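Local coordinates for protein type IV pilus biogenesis factor PilY1 (Pseudomonas aeruginosa, PDB 3HX6) that primes type IV pilus assembly, mediates adhesion to host cells and supports twitching motility, binding and releasing calcium to regulate pilus retraction, at residues V200-W208 and R295-F306. The protein carries 3 engineered substitutions. Residues are numbered along the deposited sequence; the frame is centred on the assembly and turned at random.
Sequences VARLHNGKW and RANDGPAVASSF
His204 and Asn205, in the type I turn Leu203-Gly206, lie against Asp298 and Gly299, with CA atoms of Asn205 and Gly299 4.3 Å apart. Gly299 N donates to His204 O (3.1 Å, N-H...O 147°), and Asn205 CA meets Gly299 O at 3.0 Å, so each backbone offers a carbonyl to the other, one to an N-H and one to a weaker CA-H. His204 ND1 donates to Asp298 OD1 (2.7 Å); OD1 offers its syn lone pair at the ring edge, near the imidazole plane, while the carboxylate plane stands 85° to the ring. The turn links the outer strand 199-202 of one four-stranded beta-propeller blade to its neighbour 208-213, while 295-306 precedes the last strand of the next blade, so this contact joins consecutive blades. His204 NE2 hydrogen-bonds Asp266 OD1, a ligand of the bound calcium, consistent with a second-shell role. Asn205 CG lies between backbone N and carbonyl carbon (chi1 74°), bringing OD1 to Lys207 N in an Asx turn, the N-H arriving from above the carbonyl plane; ND2 reaches Pro300 O through one water. Arg202 NH1 forms a long salt bridge to Asp298 OD2 (3.9 Å), while its NE pairs with Glu69 OE2. Leu203 CD1 comes within 4.2 Å of Phe306 CE1, and Val302 CG1 lies against His204 CB.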
ATOM      1  N   VAL A 200       6.124  20.503 -10.187  1.00 15.28           N
ATOM      2  CA  VAL A 200       7.469  20.283 -10.684  1.00 14.54           C
ATOM      3  C   VAL A 200       7.311  19.238 -11.768  1.00 13.96           C
ATOM      4  O   VAL A 200       6.822  18.142 -11.508  1.00 13.65           O
ATOM      5  CB  VAL A 200       8.390  19.752  -9.587  1.00 14.14           C
ATOM      6  CG1 VAL A 200       9.763  19.436 -10.174  1.00 13.15           C
ATOM      7  CG2 VAL A 200       8.508  20.792  -8.478  1.00 13.63           C
ATOM      8  N   ALA A 201       7.714  19.568 -12.987  1.00 13.97           N
ATOM      9  CA  ALA A 201       7.533  18.613 -14.067  1.00 15.50           C
ATOM     10  C   ALA A 201       8.516  18.748 -15.206  1.00 13.26           C
ATOM     11  O   ALA A 201       9.222  19.744 -15.332  1.00 12.90           O
ATOM     12  CB  ALA A 201       6.106  18.721 -14.603  1.00 12.39           C
ATOM     13  N   ARG A 202       8.548  17.713 -16.030  1.00 12.89           N
ATOM     14  CA  ARG A 202       9.412  17.682 -17.194  1.00 13.40           C
ATOM     15  C   ARG A 202       8.621  18.296 -18.336  1.00 13.09           C
ATOM     16  O   ARG A 202       7.467  17.926 -18.566  1.00 11.51           O
ATOM     17  CB  ARG A 202       9.780  16.238 -17.536  1.00 14.14           C
ATOM     18  CG  ARG A 202      10.613  16.096 -18.798  1.00 16.67           C
ATOM     19  CD  ARG A 202      11.938  16.816 -18.679  1.00 20.23           C
ATOM     20  NE  ARG A 202      12.981  16.115 -19.421  1.00 26.57           N
ATOM     21  CZ  ARG A 202      12.997  15.961 -20.739  1.00 27.88           C
ATOM     22  NH1 ARG A 202      12.022  16.467 -21.487  1.00 28.52           N
ATOM     23  NH2 ARG A 202      13.984  15.285 -21.310  1.00 30.46           N
ATOM     24  N   LEU A 203       9.234  19.234 -19.047  1.00 11.57           N
ATOM     25  CA  LEU A 203       8.551  19.887 -20.153  1.00 13.84           C
ATOM     26  C   LEU A 203       9.198  19.570 -21.492  1.00 14.29           C
ATOM     27  O   LEU A 203      10.308  19.012 -21.561  1.00 12.60           O
ATOM     28  CB  LEU A 203       8.514  21.408 -19.941  1.00 13.69           C
ATOM     29  CG  LEU A 203       7.931  21.890 -18.606  1.00 14.45           C
ATOM     30  CD1 LEU A 203       7.897  23.416 -18.576  1.00 14.60           C
ATOM     31  CD2 LEU A 203       6.542  21.329 -18.417  1.00 14.08           C
ATOM     32  N   HIS A 204       8.496  19.934 -22.555  1.00 12.12           N
ATOM     33  CA  HIS A 204       8.971  19.678 -23.902  1.00 14.29           C
ATOM     34  C   HIS A 204      10.192  20.503 -24.312  1.00 14.31           C
ATOM     35  O   HIS A 204      10.658  20.383 -25.440  1.00 11.22           O
ATOM     36  CB  HIS A 204       7.823  19.878 -24.898  1.00 13.54           C
ATOM     37  CG  HIS A 204       6.882  18.715 -24.966  1.00 15.12           C
ATOM     38  ND1 HIS A 204       7.215  17.527 -25.582  1.00 12.52           N
ATOM     39  CD2 HIS A 204       5.636  18.540 -24.461  1.00 12.40           C
ATOM     40  CE1 HIS A 204       6.216  16.673 -25.456  1.00 14.75           C
ATOM     41  NE2 HIS A 204       5.246  17.262 -24.778  1.00 12.76           N
ATOM     42  N   ASN A 205      10.708  21.340 -23.412  1.00 13.96           N
ATOM     43  CA  ASN A 205      11.894  22.120 -23.748  1.00 15.21           C
ATOM     44  C   ASN A 205      13.116  21.312 -23.316  1.00 16.56           C
ATOM     45  O   ASN A 205      14.232  21.821 -23.268  1.00 17.18           O
ATOM     46  CB  ASN A 205      11.867  23.497 -23.064  1.00 16.23           C
ATOM     47  CG  ASN A 205      12.165  23.426 -21.585  1.00 16.77           C
ATOM     48  OD1 ASN A 205      11.709  22.521 -20.893  1.00 17.52           O
ATOM     49  ND2 ASN A 205      12.928  24.394 -21.090  1.00 16.02           N
ATOM     50  N   GLY A 206      12.872  20.037 -23.009  1.00 16.19           N
ATOM     51  CA  GLY A 206      13.921  19.115 -22.609  1.00 15.49           C
ATOM     52  C   GLY A 206      14.369  19.154 -21.161  1.00 17.69           C
ATOM     53  O   GLY A 206      15.245  18.379 -20.763  1.00 15.73           O
ATOM     54  N   LYS A 207      13.765  20.023 -20.356  1.00 16.36           N
ATOM     55  CA  LYS A 207      14.189  20.139 -18.968  1.00 17.63           C
ATOM     56  C   LYS A 207      13.058  20.128 -17.944  1.00 16.39           C
ATOM     57  O   LYS A 207      11.875  20.237 -18.286  1.00 14.82           O
ATOM     58  CB  LYS A 207      15.018  21.421 -18.809  1.00 20.51           C
ATOM     59  CG  LYS A 207      16.078  21.589 -19.903  1.00 22.58           C
ATOM     60  CD  LYS A 207      16.765  22.943 -19.833  1.00 25.95           C
ATOM     61  CE  LYS A 207      17.913  22.948 -18.840  1.00 28.71           C
ATOM     62  NZ  LYS A 207      19.022  22.080 -19.326  1.00 29.03           N
ATOM     63  N   TRP A 208      13.438  19.972 -16.681  1.00 15.01           N
ATOM     64  CA  TRP A 208      12.479  19.981 -15.595  1.00 13.51           C
ATOM     65  C   TRP A 208      12.296  21.420 -15.163  1.00 14.69           C
ATOM     66  O   TRP A 208      13.242  22.204 -15.183  1.00 16.13           O
ATOM     67  CB  TRP A 208      12.981  19.139 -14.430  1.00 13.81           C
ATOM     68  CG  TRP A 208      12.764  17.679 -14.654  1.00 13.93           C
ATOM     69  CD1 TRP A 208      13.447  16.865 -15.514  1.00 14.03           C
ATOM     70  CD2 TRP A 208      11.740  16.875 -14.062  1.00 12.38           C
ATOM     71  NE1 TRP A 208      12.905  15.597 -15.494  1.00 13.87           N
ATOM     72  CE2 TRP A 208      11.858  15.578 -14.609  1.00 13.70           C
ATOM     73  CE3 TRP A 208      10.735  17.125 -13.117  1.00 14.43           C
ATOM     74  CZ2 TRP A 208      11.002  14.531 -14.244  1.00 12.42           C
ATOM     75  CZ3 TRP A 208       9.883  16.083 -12.753  1.00 14.49           C
ATOM     76  CH2 TRP A 208      10.025  14.800 -13.319  1.00 14.47           C
ATOM     77  N   ARG A 295       8.057  13.593 -28.391  1.00 23.09           N
ATOM     78  CA  ARG A 295       9.194  14.255 -27.768  1.00 24.20           C
ATOM     79  C   ARG A 295      10.301  14.487 -28.792  1.00 24.15           C
ATOM     80  O   ARG A 295      11.285  15.171 -28.514  1.00 24.75           O
ATOM     81  CB  ARG A 295       9.745  13.392 -26.636  1.00 24.28           C
ATOM     82  CG  ARG A 295       8.888  13.367 -25.403  1.00 26.01           C
ATOM     83  CD  ARG A 295       9.779  13.288 -24.181  1.00 29.15           C
ATOM     84  NE  ARG A 295      10.072  11.918 -23.791  1.00 29.95           N
ATOM     85  CZ  ARG A 295      11.012  11.578 -22.915  1.00 28.99           C
ATOM     86  NH1 ARG A 295      11.767  12.505 -22.340  1.00 27.13           N
ATOM     87  NH2 ARG A 295      11.181  10.308 -22.596  1.00 30.73           N
ATOM     88  N   ALA A 296      10.122  13.907 -29.972  1.00 24.60           N
ATOM     89  CA  ALA A 296      11.093  13.990 -31.058  1.00 24.23           C
ATOM     90  C   ALA A 296      11.786  15.335 -31.223  1.00 25.38           C
ATOM     91  O   ALA A 296      13.006  15.390 -31.375  1.00 27.20           O
ATOM     92  CB  ALA A 296      10.429  13.586 -32.372  1.00 24.45           C
ATOM     93  N   ASN A 297      11.022  16.419 -31.199  1.00 25.11           N
ATOM     94  CA  ASN A 297      11.612  17.740 -31.367  1.00 25.62           C
ATOM     95  C   ASN A 297      11.823  18.491 -30.062  1.00 23.09           C
ATOM     96  O   ASN A 297      12.004  19.705 -30.072  1.00 23.16           O
ATOM     97  CB  ASN A 297      10.751  18.587 -32.307  1.00 28.78           C
ATOM     98  CG  ASN A 297      10.502  17.905 -33.642  1.00 30.93           C
ATOM     99  OD1 ASN A 297      11.432  17.422 -34.289  1.00 33.62           O
ATOM    100  ND2 ASN A 297       9.243  17.868 -34.064  1.00 32.19           N
ATOM    101  N   ASP A 298      11.801  17.789 -28.935  1.00 21.40           N
ATOM    102  CA  ASP A 298      12.005  18.475 -27.663  1.00 21.54           C
ATOM    103  C   ASP A 298      13.344  19.192 -27.640  1.00 20.92           C
ATOM    104  O   ASP A 298      14.351  18.676 -28.127  1.00 18.53           O
ATOM    105  CB  ASP A 298      11.916  17.492 -26.496  1.00 22.36           C
ATOM    106  CG  ASP A 298      10.485  17.211 -26.090  1.00 21.65           C
ATOM    107  OD1 ASP A 298       9.571  17.568 -26.862  1.00 20.11           O
ATOM    108  OD2 ASP A 298      10.272  16.629 -25.009  1.00 24.22           O
ATOM    109  N   GLY A 299      13.341  20.394 -27.075  1.00 20.50           N
ATOM    110  CA  GLY A 299      14.553  21.178 -26.995  1.00 19.54           C
ATOM    111  C   GLY A 299      14.252  22.567 -26.471  1.00 21.10           C
ATOM    112  O   GLY A 299      13.086  22.960 -26.375  1.00 19.37           O
ATOM    113  N   PRO A 300      15.290  23.347 -26.143  1.00 22.57           N
ATOM    114  CA  PRO A 300      15.100  24.703 -25.621  1.00 22.02           C
ATOM    115  C   PRO A 300      14.232  25.604 -26.494  1.00 23.50           C
ATOM    116  O   PRO A 300      13.533  26.478 -25.985  1.00 25.89           O
ATOM    117  CB  PRO A 300      16.531  25.219 -25.474  1.00 22.27           C
ATOM    118  CG  PRO A 300      17.268  24.486 -26.558  1.00 22.97           C
ATOM    119  CD  PRO A 300      16.713  23.088 -26.432  1.00 21.36           C
ATOM    120  N   ALA A 301      14.259  25.374 -27.801  1.00 22.81           N
ATOM    121  CA  ALA A 301      13.481  26.180 -28.734  1.00 23.36           C
ATOM    122  C   ALA A 301      11.969  26.050 -28.544  1.00 23.83           C
ATOM    123  O   ALA A 301      11.227  27.008 -28.758  1.00 24.64           O
ATOM    124  CB  ALA A 301      13.853  25.812 -30.167  1.00 24.29           C
ATOM    125  N   VAL A 302      11.509  24.869 -28.150  1.00 22.96           N
ATOM    126  CA  VAL A 302      10.078  24.653 -27.962  1.00 21.69           C
ATOM    127  C   VAL A 302       9.473  25.627 -26.947  1.00 21.47           C
ATOM    128  O   VAL A 302       8.280  25.934 -27.003  1.00 21.44           O
ATOM    129  CB  VAL A 302       9.793  23.207 -27.503  1.00 19.62           C
ATOM    130  CG1 VAL A 302       8.294  22.993 -27.336  1.00 21.82           C
ATOM    131  CG2 VAL A 302      10.350  22.228 -28.519  1.00 19.66           C
ATOM    132  N   ALA A 303      10.301  26.119 -26.030  1.00 19.70           N
ATOM    133  CA  ALA A 303       9.833  27.041 -25.003  1.00 20.49           C
ATOM    134  C   ALA A 303       9.154  28.271 -25.592  1.00 20.29           C
ATOM    135  O   ALA A 303       8.138  28.729 -25.070  1.00 18.54           O
ATOM    136  CB  ALA A 303      10.994  27.460 -24.104  1.00 19.89           C
ATOM    137  N   SER A 304       9.704  28.797 -26.682  1.00 20.97           N
ATOM    138  CA  SER A 304       9.128  29.975 -27.322  1.00 23.16           C
ATOM    139  C   SER A 304       7.780  29.664 -27.956  1.00 22.40           C
ATOM    140  O   SER A 304       6.996  30.571 -28.241  1.00 23.19           O
ATOM    141  CB  SER A 304      10.088  30.541 -28.379  1.00 26.46           C
ATOM    142  OG  SER A 304      10.429  29.560 -29.346  1.00 31.21           O
ATOM    143  N   SER A 305       7.508  28.383 -28.177  1.00 22.31           N
ATOM    144  CA  SER A 305       6.234  27.974 -28.758  1.00 22.13           C
ATOM    145  C   SER A 305       5.138  27.832 -27.709  1.00 21.00           C
ATOM    146  O   SER A 305       3.962  27.804 -28.058  1.00 22.13           O
ATOM    147  CB  SER A 305       6.375  26.647 -29.508  1.00 24.61           C
ATOM    148  OG  SER A 305       7.176  26.803 -30.662  1.00 29.94           O
ATOM    149  N   PHE A 306       5.510  27.719 -26.435  1.00 18.85           N
ATOM    150  CA  PHE A 306       4.502  27.596 -25.379  1.00 19.12           C
ATOM    151  C   PHE A 306       3.567  28.795 -25.530  1.00 18.65           C
ATOM    152  O   PHE A 306       4.007  29.873 -25.913  1.00 19.35           O
ATOM    153  CB  PHE A 306       5.155  27.603 -23.991  1.00 17.01           C
ATOM    154  CG  PHE A 306       5.987  26.383 -23.698  1.00 18.40           C
ATOM    155  CD1 PHE A 306       6.814  26.351 -22.584  1.00 17.76           C
ATOM    156  CD2 PHE A 306       5.941  25.268 -24.529  1.00 17.31           C
ATOM    157  CE1 PHE A 306       7.585  25.230 -22.296  1.00 19.70           C
ATOM    158  CE2 PHE A 306       6.710  24.138 -24.251  1.00 20.98           C
ATOM    159  CZ  PHE A 306       7.534  24.120 -23.131  1.00 20.56           C
TER
HETATM  160  O   HOH W   1      13.951  26.488 -23.022  1.00 21.00           O